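Local atomic coordinates of beta-agarase D (Zobellia galactanivorans, PDB entry 4ASM), a protein that cleaves the beta-1,4-linkages of agarose at random positions with retention of anomeric configuration, the chain here being its family GH16 catalytic domain. Residues K197-W207 against V272-Q283; R243-Q251 against L291-V302. All blocks are in the same frame, centred on the assembly; numbering follows the deposited sequence.

Interaction 1: K197-W207 against V272-Q283; sequences KDYQPADLNSW and VNGQLIKENGYQ
The ring of Tyr282 packs against the short 3-10 turn Leu204-Ser206, with Leu204 lying across one ring face. Leu204 CD1 sits 3.9 Å from the ring centroid in a CH-pi contact displaced toward the rim, while its CA covers that face nearer Tyr282 CG and CD1. With CG anti to the backbone N (chi1 173°), the leucine chain swings out over the ring. At the far rim Trp207 CD1 meets Tyr282 CE1 at 3.8 Å, the rings oblique, and the phenol OH is hydrogen-bonded to Tyr178 OH. Trp207, whose side chain lies about 5 Å from that of Glu165, the probable proton donor, stacks on His184 of strand 183-191 in the GH16 beta-sandwich. Gln283 N bonds to Ala202 O (2.9 Å), approaching from above the carbonyl plane. The Gln283 chain runs extended to a water cluster: one water takes the N-H of Ala202, donates to Gln283 OE1 and also meets Tyr199 OH. Leu276 fills the neighbouring hollow, its CD1 4.0 Å from Ala202 CB and its CD2 at the edge of the Tyr199 ring. Lys197 sets CD and CE against Val272 O, and its NZ makes a weak bond to Asn273 OD1.

Interaction 2: R243-Q251 against L291-V302; sequences RILDNDAVQ and LSDAKNKSNISV
Val302, Asp248 and Leu291 give up the most surface here: Val302 and Leu291 meet different parts of the hairpin 243-251, while Asp248 reaches back from its turn. Val302 presses into the hollow beside the hairpin's end. Its methyl CG1 packs against Val250 CG2 at 3.7 Å, and CG2, lying between its own backbone N and carbonyl carbon, turns toward Leu245 CG and the backbone of Asn247. The Val302 N-H fixes this position with a nearly straight bond to Asn247 O (2.9 Å, 161°).

Asp248 is wedged between the helix end and the chain that follows it. Its CB lies against Ile300 O and Ser298 OG; its carboxylate OD1 touches CA and CG of Lys295 crosswise. Its carbonyl O receives the Ser298 hydroxyl at 2.7 Å. The same OG accepts from Ile300 N, forming an ST turn just past helix 291-297, so one hydroxyl holds both the turn and the hairpin.

Leu291, at the other end, spreads CD1 against Ala249 CB and sets CB against Gln251 NE2 (3.5 Å). Between these anchors the Lys295 chain, bent at chi3 and chi4, drapes CG over Ala249 CB and curls NZ above the carboxylate plane of Asp246 in a salt bridge to OD1 (3.0 Å), while Arg232 holds OD2. A water joins NZ to Asp248 OD1 and Asn247 OD1. A methionine in place of Lys295 would probably leave Asp246 OD1 without its salt-bridge partner and this water without one of its donors. A short helix packed on an antiparallel beta-hairpin, running roughly antiparallel to strand 249-251 (155° between their directions), here covers part of the margin of the GH16 beta-sandwich.

Following the chain from its N terminus, residues 197-207 come first, then the hairpin 243-251, then 272-283, and last 291-302. Interaction 1 closes a loop of 64 residues that contains the hairpin; interaction 2 opens inside that loop and closes 39 residues later, beyond its end, so the two cross. Strand 282-288 leads from the second segment of interaction 1 almost directly into helix 291-297. A salt bridge between Asp203 and Arg243 (OD2 to NH1, 2.9 Å) joins the first segments of both contacts, and Tyr199 packs near Val302. Together they tie the chain following strand 183-191, near the catalytic side, to the outer hairpin and its helix.

Interaction 1: K197-W207 against V272-Q283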
loop_
_atom_site.group_PDB
_atom_site.type_symbol
_atom_site.label_atom_id
_atom_site.label_comp_id
_atom_site.label_asym_id
_atom_site.label_seq_id
_atom_site.Cartn_x
_atom_site.Cartn_y
_atom_site.Cartn_z
ATOM N N LYS A 197 -13.132 0.343 13.549
ATOM C CA LYS A 197 -13.503 1.150 12.381
ATOM C C LYS A 197 -12.282 1.336 11.495
ATOM O O LYS A 197 -11.163 1.445 11.987
ATOM C CB LYS A 197 -14.036 2.518 12.802
ATOM C CG LYS A 197 -15.272 2.436 13.671
ATOM C CD LYS A 197 -15.915 3.777 13.878
ATOM C CE LYS A 197 -17.111 3.657 14.809
ATOM N NZ LYS A 197 -18.241 2.940 14.179
ATOM N N ASP A 198 -12.531 1.392 10.186
ATOM C CA ASP A 198 -11.466 1.492 9.189
ATOM C C ASP A 198 -11.837 2.574 8.179
ATOM O O ASP A 198 -12.902 2.520 7.580
ATOM C CB ASP A 198 -11.337 0.125 8.509
ATOM C CG ASP A 198 -10.264 0.082 7.423
ATOM O OD1 ASP A 198 -9.523 1.061 7.242
ATOM O OD2 ASP A 198 -10.170 -0.958 6.746
ATOM N N TYR A 199 -10.972 3.573 8.037
ATOM C CA TYR A 199 -11.103 4.564 6.963
ATOM C C TYR A 199 -9.919 4.506 5.988
ATOM O O TYR A 199 -8.776 4.421 6.407
ATOM C CB TYR A 199 -11.186 5.982 7.527
ATOM C CG TYR A 199 -11.235 6.988 6.406
ATOM C CD1 TYR A 199 -12.420 7.196 5.711
ATOM C CD2 TYR A 199 -10.091 7.681 6.010
ATOM C CE1 TYR A 199 -12.488 8.086 4.638
ATOM C CE2 TYR A 199 -10.133 8.586 4.934
ATOM C CZ TYR A 199 -11.344 8.777 4.260
ATOM O OH TYR A 199 -11.424 9.673 3.217
ATOM N N GLN A 200 -10.229 4.575 4.697
ATOM C CA GLN A 200 -9.249 4.733 3.627
ATOM C C GLN A 200 -9.855 5.624 2.528
ATOM O O GLN A 200 -11.084 5.742 2.419
ATOM C CB GLN A 200 -8.878 3.382 3.040
ATOM C CG GLN A 200 -10.044 2.724 2.299
ATOM C CD GLN A 200 -9.717 1.327 1.847
ATOM O OE1 GLN A 200 -10.307 0.335 2.301
ATOM N NE2 GLN A 200 -8.737 1.229 0.998
ATOM N N PRO A 201 -8.996 6.261 1.721
ATOM C CA PRO A 201 -9.519 7.054 0.606
ATOM C C PRO A 201 -10.378 6.239 -0.341
ATOM O O PRO A 201 -10.000 5.143 -0.774
ATOM C CB PRO A 201 -8.261 7.563 -0.096
ATOM C CG PRO A 201 -7.226 7.600 1.034
ATOM C CD PRO A 201 -7.529 6.351 1.830
ATOM N N ALA A 202 -11.548 6.807 -0.638
ATOM C CA ALA A 202 -12.533 6.191 -1.515
ATOM C C ALA A 202 -13.014 7.165 -2.597
ATOM O O ALA A 202 -14.045 6.929 -3.228
ATOM C CB ALA A 202 -13.716 5.673 -0.702
ATOM N N ASP A 203 -12.290 8.268 -2.792
ATOM C CA ASP A 203 -12.577 9.135 -3.929
ATOM C C ASP A 203 -12.165 8.425 -5.212
ATOM O O ASP A 203 -11.198 7.633 -5.232
ATOM C CB ASP A 203 -11.944 10.540 -3.815
ATOM C CG ASP A 203 -10.434 10.528 -3.639
ATOM O OD1 ASP A 203 -9.941 9.908 -2.661
ATOM O OD2 ASP A 203 -9.748 11.198 -4.441
ATOM N N LEU A 204 -12.892 8.716 -6.287
ATOM C CA LEU A 204 -12.569 8.165 -7.602
ATOM C C LEU A 204 -11.080 8.368 -7.941
ATOM O O LEU A 204 -10.397 7.445 -8.427
ATOM C CB LEU A 204 -13.467 8.799 -8.667
ATOM C CG LEU A 204 -13.142 8.441 -10.125
ATOM C CD1 LEU A 204 -13.511 7.009 -10.446
ATOM C CD2 LEU A 204 -13.831 9.449 -11.077
ATOM N N ASN A 205 -10.566 9.562 -7.665
ATOM C CA ASN A 205 -9.183 9.893 -8.036
ATOM C C ASN A 205 -8.124 9.095 -7.259
ATOM O O ASN A 205 -6.966 9.057 -7.675
ATOM C CB ASN A 205 -8.933 11.396 -7.902
ATOM C CG ASN A 205 -9.554 12.204 -9.039
ATOM O OD1 ASN A 205 -10.079 11.663 -10.030
ATOM N ND2 ASN A 205 -9.480 13.539 -8.906
ATOM N N SER A 206 -8.520 8.435 -6.163
ATOM C CA SER A 206 -7.538 7.624 -5.431
ATOM C C SER A 206 -7.191 6.346 -6.181
ATOM O O SER A 206 -6.207 5.677 -5.864
ATOM C CB SER A 206 -8.000 7.298 -4.001
ATOM O OG SER A 206 -9.037 6.341 -3.977
ATOM N N TRP A 207 -8.028 5.992 -7.150
ATOM C CA TRP A 207 -7.759 4.860 -8.036
ATOM C C TRP A 207 -7.089 5.465 -9.273
ATOM O O TRP A 207 -7.752 5.872 -10.239
ATOM C CB TRP A 207 -9.050 4.085 -8.316
ATOM C CG TRP A 207 -9.530 3.425 -7.064
ATOM C CD1 TRP A 207 -10.342 3.978 -6.090
ATOM C CD2 TRP A 207 -9.196 2.109 -6.605
ATOM N NE1 TRP A 207 -10.531 3.078 -5.072
ATOM C CE2 TRP A 207 -9.843 1.926 -5.357
ATOM C CE3 TRP A 207 -8.420 1.058 -7.131
ATOM C CZ2 TRP A 207 -9.748 0.738 -4.623
ATOM C CZ3 TRP A 207 -8.323 -0.138 -6.393
ATOM C CH2 TRP A 207 -8.992 -0.279 -5.156
ATOM N N VAL A 272 -17.040 9.849 15.159
ATOM C CA VAL A 272 -16.694 8.443 14.861
ATOM C C VAL A 272 -17.749 7.590 14.151
ATOM O O VAL A 272 -17.433 6.558 13.558
ATOM C CB VAL A 272 -16.148 7.692 16.106
ATOM C CG1 VAL A 272 -14.902 8.389 16.635
ATOM C CG2 VAL A 272 -17.234 7.567 17.175
ATOM N N ASN A 273 -19.003 8.020 14.195
ATOM C CA ASN A 273 -20.036 7.285 13.489
ATOM C C ASN A 273 -20.395 7.879 12.124
ATOM O O ASN A 273 -21.347 7.435 11.477
ATOM C CB ASN A 273 -21.273 7.092 14.377
ATOM C CG ASN A 273 -20.995 6.153 15.547
ATOM O OD1 ASN A 273 -20.492 5.032 15.363
ATOM N ND2 ASN A 273 -21.310 6.607 16.757
ATOM N N GLY A 274 -19.592 8.844 11.676
ATOM C CA GLY A 274 -19.791 9.468 10.363
ATOM C C GLY A 274 -19.616 8.528 9.173
ATOM O O GLY A 274 -18.848 7.554 9.229
ATOM N N GLN A 275 -20.329 8.825 8.087
ATOM C CA GLN A 275 -20.191 8.100 6.826
ATOM C C GLN A 275 -19.982 9.077 5.675
ATOM O O GLN A 275 -20.420 10.216 5.724
ATOM C CB GLN A 275 -21.424 7.241 6.526
ATOM C CG GLN A 275 -21.637 6.070 7.484
ATOM C CD GLN A 275 -22.941 5.316 7.234
ATOM O OE1 GLN A 275 -23.174 4.776 6.145
ATOM N NE2 GLN A 275 -23.783 5.247 8.262
ATOM N N LEU A 276 -19.335 8.602 4.625
ATOM C CA LEU A 276 -19.135 9.404 3.422
ATOM C C LEU A 276 -20.446 9.609 2.674
ATOM O O LEU A 276 -21.247 8.683 2.569
ATOM C CB LEU A 276 -18.169 8.657 2.493
ATOM C CG LEU A 276 -16.728 8.435 2.960
ATOM C CD1 LEU A 276 -15.997 7.491 1.993
ATOM C CD2 LEU A 276 -15.967 9.747 3.129
ATOM N N ILE A 277 -20.657 10.811 2.145
ATOM C CA ILE A 277 -21.630 10.993 1.078
ATOM C C ILE A 277 -20.937 10.557 -0.222
ATOM O O ILE A 277 -19.805 10.975 -0.494
ATOM C CB ILE A 277 -22.069 12.467 0.959
ATOM C CG1 ILE A 277 -22.804 12.935 2.226
ATOM C CG2 ILE A 277 -22.940 12.688 -0.300
ATOM C CD1 ILE A 277 -23.910 12.004 2.715
ATOM N N LYS A 278 -21.599 9.700 -0.991
ATOM C CA LYS A 278 -21.026 9.164 -2.227
ATOM C C LYS A 278 -21.751 9.645 -3.497
ATOM O O LYS A 278 -22.925 10.060 -3.454
ATOM C CB LYS A 278 -20.962 7.632 -2.159
ATOM C CG LYS A 278 -20.132 7.120 -0.974
ATOM C CD LYS A 278 -19.859 5.621 -1.032
ATOM C CE LYS A 278 -18.680 5.268 -0.132
ATOM N NZ LYS A 278 -18.210 3.868 -0.337
ATOM N N GLU A 279 -21.027 9.614 -4.613
ATOM C CA GLU A 279 -21.555 9.978 -5.923
ATOM C C GLU A 279 -20.906 9.024 -6.904
ATOM O O GLU A 279 -19.683 8.887 -6.917
ATOM C CB GLU A 279 -21.189 11.428 -6.270
ATOM C CG GLU A 279 -21.636 11.904 -7.656
ATOM C CD GLU A 279 -21.254 13.358 -7.948
ATOM O OE1 GLU A 279 -20.167 13.832 -7.538
ATOM O OE2 GLU A 279 -22.053 14.037 -8.623
ATOM N N ASN A 280 -21.723 8.352 -7.708
ATOM C CA ASN A 280 -21.216 7.393 -8.691
ATOM C C ASN A 280 -20.364 6.275 -8.054
ATOM O O ASN A 280 -19.420 5.780 -8.680
ATOM C CB ASN A 280 -20.426 8.135 -9.793
ATOM C CG ASN A 280 -21.250 9.220 -10.478
ATOM O OD1 ASN A 280 -22.407 8.992 -10.842
ATOM N ND2 ASN A 280 -20.647 10.395 -10.683
ATOM N N GLY A 281 -20.708 5.882 -6.821
ATOM C CA GLY A 281 -20.011 4.789 -6.104
ATOM C C GLY A 281 -18.724 5.126 -5.345
ATOM O O GLY A 281 -18.078 4.244 -4.765
ATOM N N TYR A 282 -18.361 6.397 -5.334
ATOM C CA TYR A 282 -17.107 6.858 -4.751
ATOM C C TYR A 282 -17.417 8.032 -3.846
ATOM O O TYR A 282 -18.504 8.607 -3.942
ATOM C CB TYR A 282 -16.160 7.311 -5.862
ATOM C CG TYR A 282 -15.611 6.170 -6.664
ATOM C CD1 TYR A 282 -14.500 5.454 -6.221
ATOM C CD2 TYR A 282 -16.218 5.787 -7.863
ATOM C CE1 TYR A 282 -14.001 4.387 -6.955
ATOM C CE2 TYR A 282 -15.728 4.715 -8.601
ATOM C CZ TYR A 282 -14.621 4.024 -8.135
ATOM O OH TYR A 282 -14.119 2.962 -8.858
ATOM N N GLN A 283 -16.501 8.384 -2.948
ATOM C CA GLN A 283 -16.684 9.581 -2.132
ATOM C C GLN A 283 -16.993 10.796 -3.020
ATOM O O GLN A 283 -16.287 11.063 -4.002
ATOM C CB GLN A 283 -15.425 9.862 -1.319
ATOM C CG GLN A 283 -15.508 11.190 -0.574
ATOM C CD GLN A 283 -14.281 11.524 0.231
ATOM O OE1 GLN A 283 -13.198 11.016 -0.031
ATOM N NE2 GLN A 283 -14.445 12.390 1.224
HETATM O O HOH W 1 -12.381 12.405 3.396
HETATM O O HOH W 2 -12.811 8.516 1.044
HETATM O O HOH W 3 -10.399 11.367 -0.242
HETATM O O HOH W 4 -14.887 10.769 -6.247
#

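Interaction 2: R243-Q251 against L291-V302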
loop_
_atom_site.group_PDB
_atom_site.type_symbol
_atom_site.label_atom_id
_atom_site.label_comp_id
_atom_site.label_asym_id
_atom_site.label_seq_id
_atom_site.Cartn_x
_atom_site.Cartn_y
_atom_site.Cartn_z
ATOM N N ARG A 243 -0.131 12.528 -7.031
ATOM C CA ARG A 243 -1.185 12.814 -6.060
ATOM C C ARG A 243 -0.624 13.476 -4.806
ATOM O O ARG A 243 0.479 13.157 -4.376
ATOM C CB ARG A 243 -1.921 11.530 -5.652
ATOM C CG ARG A 243 -3.154 11.794 -4.771
ATOM C CD ARG A 243 -4.096 10.647 -4.866
ATOM N NE ARG A 243 -4.994 10.494 -3.721
ATOM C CZ ARG A 243 -6.309 10.718 -3.740
ATOM N NH1 ARG A 243 -6.918 11.173 -4.831
ATOM N NH2 ARG A 243 -7.038 10.455 -2.660
ATOM N N ILE A 244 -1.385 14.408 -4.237
ATOM C CA ILE A 244 -1.070 14.977 -2.932
ATOM C C ILE A 244 -2.332 14.915 -2.080
ATOM O O ILE A 244 -3.425 15.273 -2.560
ATOM C CB ILE A 244 -0.615 16.454 -3.006
ATOM C CG1 ILE A 244 0.533 16.638 -3.999
ATOM C CG2 ILE A 244 -0.167 16.951 -1.616
ATOM C CD1 ILE A 244 0.950 18.071 -4.170
ATOM N N LEU A 245 -2.192 14.456 -0.829
ATOM C CA LEU A 245 -3.220 14.630 0.199
ATOM C C LEU A 245 -2.656 15.629 1.177
ATOM O O LEU A 245 -1.537 15.463 1.682
ATOM C CB LEU A 245 -3.531 13.323 0.945
ATOM C CG LEU A 245 -4.828 12.654 0.511
ATOM C CD1 LEU A 245 -4.617 12.121 -0.882
ATOM C CD2 LEU A 245 -5.262 11.561 1.440
ATOM N N ASP A 246 -3.388 16.700 1.425
ATOM C CA ASP A 246 -2.881 17.730 2.319
ATOM C C ASP A 246 -3.997 18.188 3.230
ATOM O O ASP A 246 -4.760 19.123 2.899
ATOM C CB ASP A 246 -2.273 18.890 1.521
ATOM C CG ASP A 246 -1.530 19.880 2.402
ATOM O OD1 ASP A 246 -1.935 20.057 3.577
ATOM O OD2 ASP A 246 -0.531 20.491 1.922
ATOM N N ASN A 247 -4.069 17.524 4.388
ATOM C CA ASN A 247 -5.023 17.839 5.467
ATOM C C ASN A 247 -6.494 17.573 5.105
ATOM O O ASN A 247 -7.096 16.601 5.585
ATOM C CB ASN A 247 -4.801 19.273 5.996
ATOM C CG ASN A 247 -5.583 19.561 7.254
ATOM O OD1 ASN A 247 -6.254 20.601 7.360
ATOM N ND2 ASN A 247 -5.521 18.656 8.208
ATOM N N ASP A 248 -7.077 18.435 4.265
ATOM C CA ASP A 248 -8.501 18.370 3.934
ATOM C C ASP A 248 -8.759 18.554 2.437
ATOM O O ASP A 248 -9.892 18.776 2.024
ATOM C CB ASP A 248 -9.337 19.376 4.759
ATOM C CG ASP A 248 -8.830 20.798 4.654
ATOM O OD1 ASP A 248 -7.883 21.065 3.898
ATOM O OD2 ASP A 248 -9.392 21.660 5.377
ATOM N N ALA A 249 -7.688 18.423 1.650
ATOM C CA ALA A 249 -7.738 18.643 0.207
ATOM C C ALA A 249 -6.857 17.657 -0.522
ATOM O O ALA A 249 -5.915 17.088 0.053
ATOM C CB ALA A 249 -7.285 20.067 -0.109
ATOM N N VAL A 250 -7.148 17.486 -1.804
ATOM C CA VAL A 250 -6.481 16.493 -2.625
ATOM C C VAL A 250 -6.142 17.136 -3.965
ATOM O O VAL A 250 -6.891 17.977 -4.475
ATOM C CB VAL A 250 -7.436 15.299 -2.880
ATOM C CG1 VAL A 250 -6.795 14.260 -3.720
ATOM C CG2 VAL A 250 -7.890 14.678 -1.546
ATOM N N GLN A 251 -5.007 16.742 -4.538
ATOM C CA GLN A 251 -4.765 17.022 -5.955
ATOM C C GLN A 251 -4.272 15.740 -6.586
ATOM O O GLN A 251 -3.496 15.002 -5.968
ATOM C CB GLN A 251 -3.801 18.192 -6.178
ATOM C CG GLN A 251 -2.333 17.916 -6.013
ATOM C CD GLN A 251 -1.514 19.135 -6.420
ATOM O OE1 GLN A 251 -0.700 19.099 -7.354
ATOM N NE2 GLN A 251 -1.733 20.218 -5.719
ATOM N N LEU A 291 -4.552 23.761 -4.955
ATOM C CA LEU A 291 -4.547 23.048 -3.685
ATOM C C LEU A 291 -4.942 23.980 -2.536
ATOM O O LEU A 291 -5.727 23.590 -1.670
ATOM C CB LEU A 291 -3.181 22.387 -3.432
ATOM C CG LEU A 291 -3.149 21.449 -2.220
ATOM C CD1 LEU A 291 -4.032 20.223 -2.404
ATOM C CD2 LEU A 291 -1.707 21.064 -1.936
ATOM N N SER A 292 -4.433 25.215 -2.556
ATOM C CA SER A 292 -4.821 26.208 -1.530
ATOM C C SER A 292 -6.314 26.534 -1.579
ATOM O O SER A 292 -6.945 26.628 -0.553
ATOM C CB SER A 292 -3.969 27.462 -1.623
ATOM O OG SER A 292 -2.649 27.159 -1.200
ATOM N N ASP A 293 -6.875 26.662 -2.779
ATOM C CA ASP A 293 -8.312 26.887 -2.920
ATOM C C ASP A 293 -9.117 25.732 -2.306
ATOM O O ASP A 293 -10.093 25.960 -1.592
ATOM C CB ASP A 293 -8.648 27.061 -4.416
ATOM C CG ASP A 293 -10.099 27.420 -4.663
ATOM O OD1 ASP A 293 -10.598 28.405 -4.061
ATOM O OD2 ASP A 293 -10.730 26.726 -5.486
ATOM N N ALA A 294 -8.703 24.495 -2.597
ATOM C CA ALA A 294 -9.370 23.322 -2.057
ATOM C C ALA A 294 -9.315 23.284 -0.521
ATOM O O ALA A 294 -10.315 23.046 0.118
ATOM C CB ALA A 294 -8.751 22.059 -2.670
ATOM N N LYS A 295 -8.135 23.546 0.028
ATOM C CA LYS A 295 -7.935 23.640 1.476
ATOM C C LYS A 295 -8.812 24.735 2.086
ATOM O O LYS A 295 -9.417 24.533 3.133
ATOM C CB LYS A 295 -6.461 23.884 1.803
ATOM C CG LYS A 295 -5.561 22.671 1.513
ATOM C CD LYS A 295 -4.047 22.987 1.565
ATOM C CE LYS A 295 -3.614 23.526 2.908
ATOM N NZ LYS A 295 -3.631 22.484 3.954
ATOM N N ASN A 296 -8.916 25.884 1.420
ATOM C CA ASN A 296 -9.790 26.952 1.910
ATOM C C ASN A 296 -11.237 26.515 1.955
ATOM O O ASN A 296 -11.948 26.787 2.925
ATOM C CB ASN A 296 -9.699 28.194 1.023
ATOM C CG ASN A 296 -8.398 28.926 1.146
ATOM O OD1 ASN A 296 -8.053 29.728 0.271
ATOM N ND2 ASN A 296 -7.656 28.671 2.220
ATOM N N LYS A 297 -11.685 25.848 0.892
ATOM C CA LYS A 297 -13.076 25.445 0.748
ATOM C C LYS A 297 -13.471 24.288 1.650
ATOM O O LYS A 297 -14.633 24.166 2.056
ATOM C CB LYS A 297 -13.377 25.072 -0.712
ATOM C CG LYS A 297 -13.410 26.260 -1.660
ATOM C CD LYS A 297 -13.651 25.745 -3.067
ATOM C CE LYS A 297 -13.760 26.894 -4.065
ATOM N NZ LYS A 297 -14.989 27.692 -3.813
ATOM N N SER A 298 -12.511 23.423 1.945
ATOM C CA SER A 298 -12.846 22.177 2.622
ATOM C C SER A 298 -13.037 22.330 4.119
ATOM O O SER A 298 -12.317 23.070 4.790
ATOM C CB SER A 298 -11.763 21.135 2.364
ATOM O OG SER A 298 -12.181 19.916 2.949
ATOM N N ASN A 299 -13.999 21.574 4.631
ATOM C CA ASN A 299 -14.242 21.480 6.060
ATOM C C ASN A 299 -14.228 20.041 6.545
ATOM O O ASN A 299 -14.745 19.733 7.620
ATOM C CB ASN A 299 -15.585 22.122 6.415
ATOM C CG ASN A 299 -15.560 23.630 6.289
ATOM O OD1 ASN A 299 -15.551 24.323 7.291
ATOM N ND2 ASN A 299 -15.531 24.142 5.054
ATOM N N ILE A 300 -13.609 19.160 5.764
ATOM C CA ILE A 300 -13.636 17.732 6.050
ATOM C C ILE A 300 -12.244 17.183 5.828
ATOM O O ILE A 300 -11.652 17.382 4.772
ATOM C CB ILE A 300 -14.626 16.994 5.120
ATOM C CG1 ILE A 300 -16.054 17.491 5.375
ATOM C CG2 ILE A 300 -14.517 15.463 5.295
ATOM C CD1 ILE A 300 -17.039 17.146 4.287
ATOM N N SER A 301 -11.709 16.477 6.817
ATOM C CA SER A 301 -10.379 15.894 6.674
ATOM C C SER A 301 -10.342 14.804 5.612
ATOM O O SER A 301 -11.287 14.029 5.475
ATOM C CB SER A 301 -9.929 15.309 8.013
ATOM O OG SER A 301 -8.665 14.677 7.893
ATOM N N VAL A 302 -9.241 14.767 4.862
ATOM C CA VAL A 302 -8.995 13.666 3.932
ATOM C C VAL A 302 -8.049 12.641 4.561
ATOM O O VAL A 302 -7.744 11.620 3.959
ATOM C CB VAL A 302 -8.439 14.154 2.561
ATOM C CG1 VAL A 302 -9.489 14.979 1.820
ATOM C CG2 VAL A 302 -7.138 14.933 2.709
HETATM O O HOH W 5 -6.847 16.397 8.908
HETATM O O HOH W 6 -6.130 22.617 5.131
#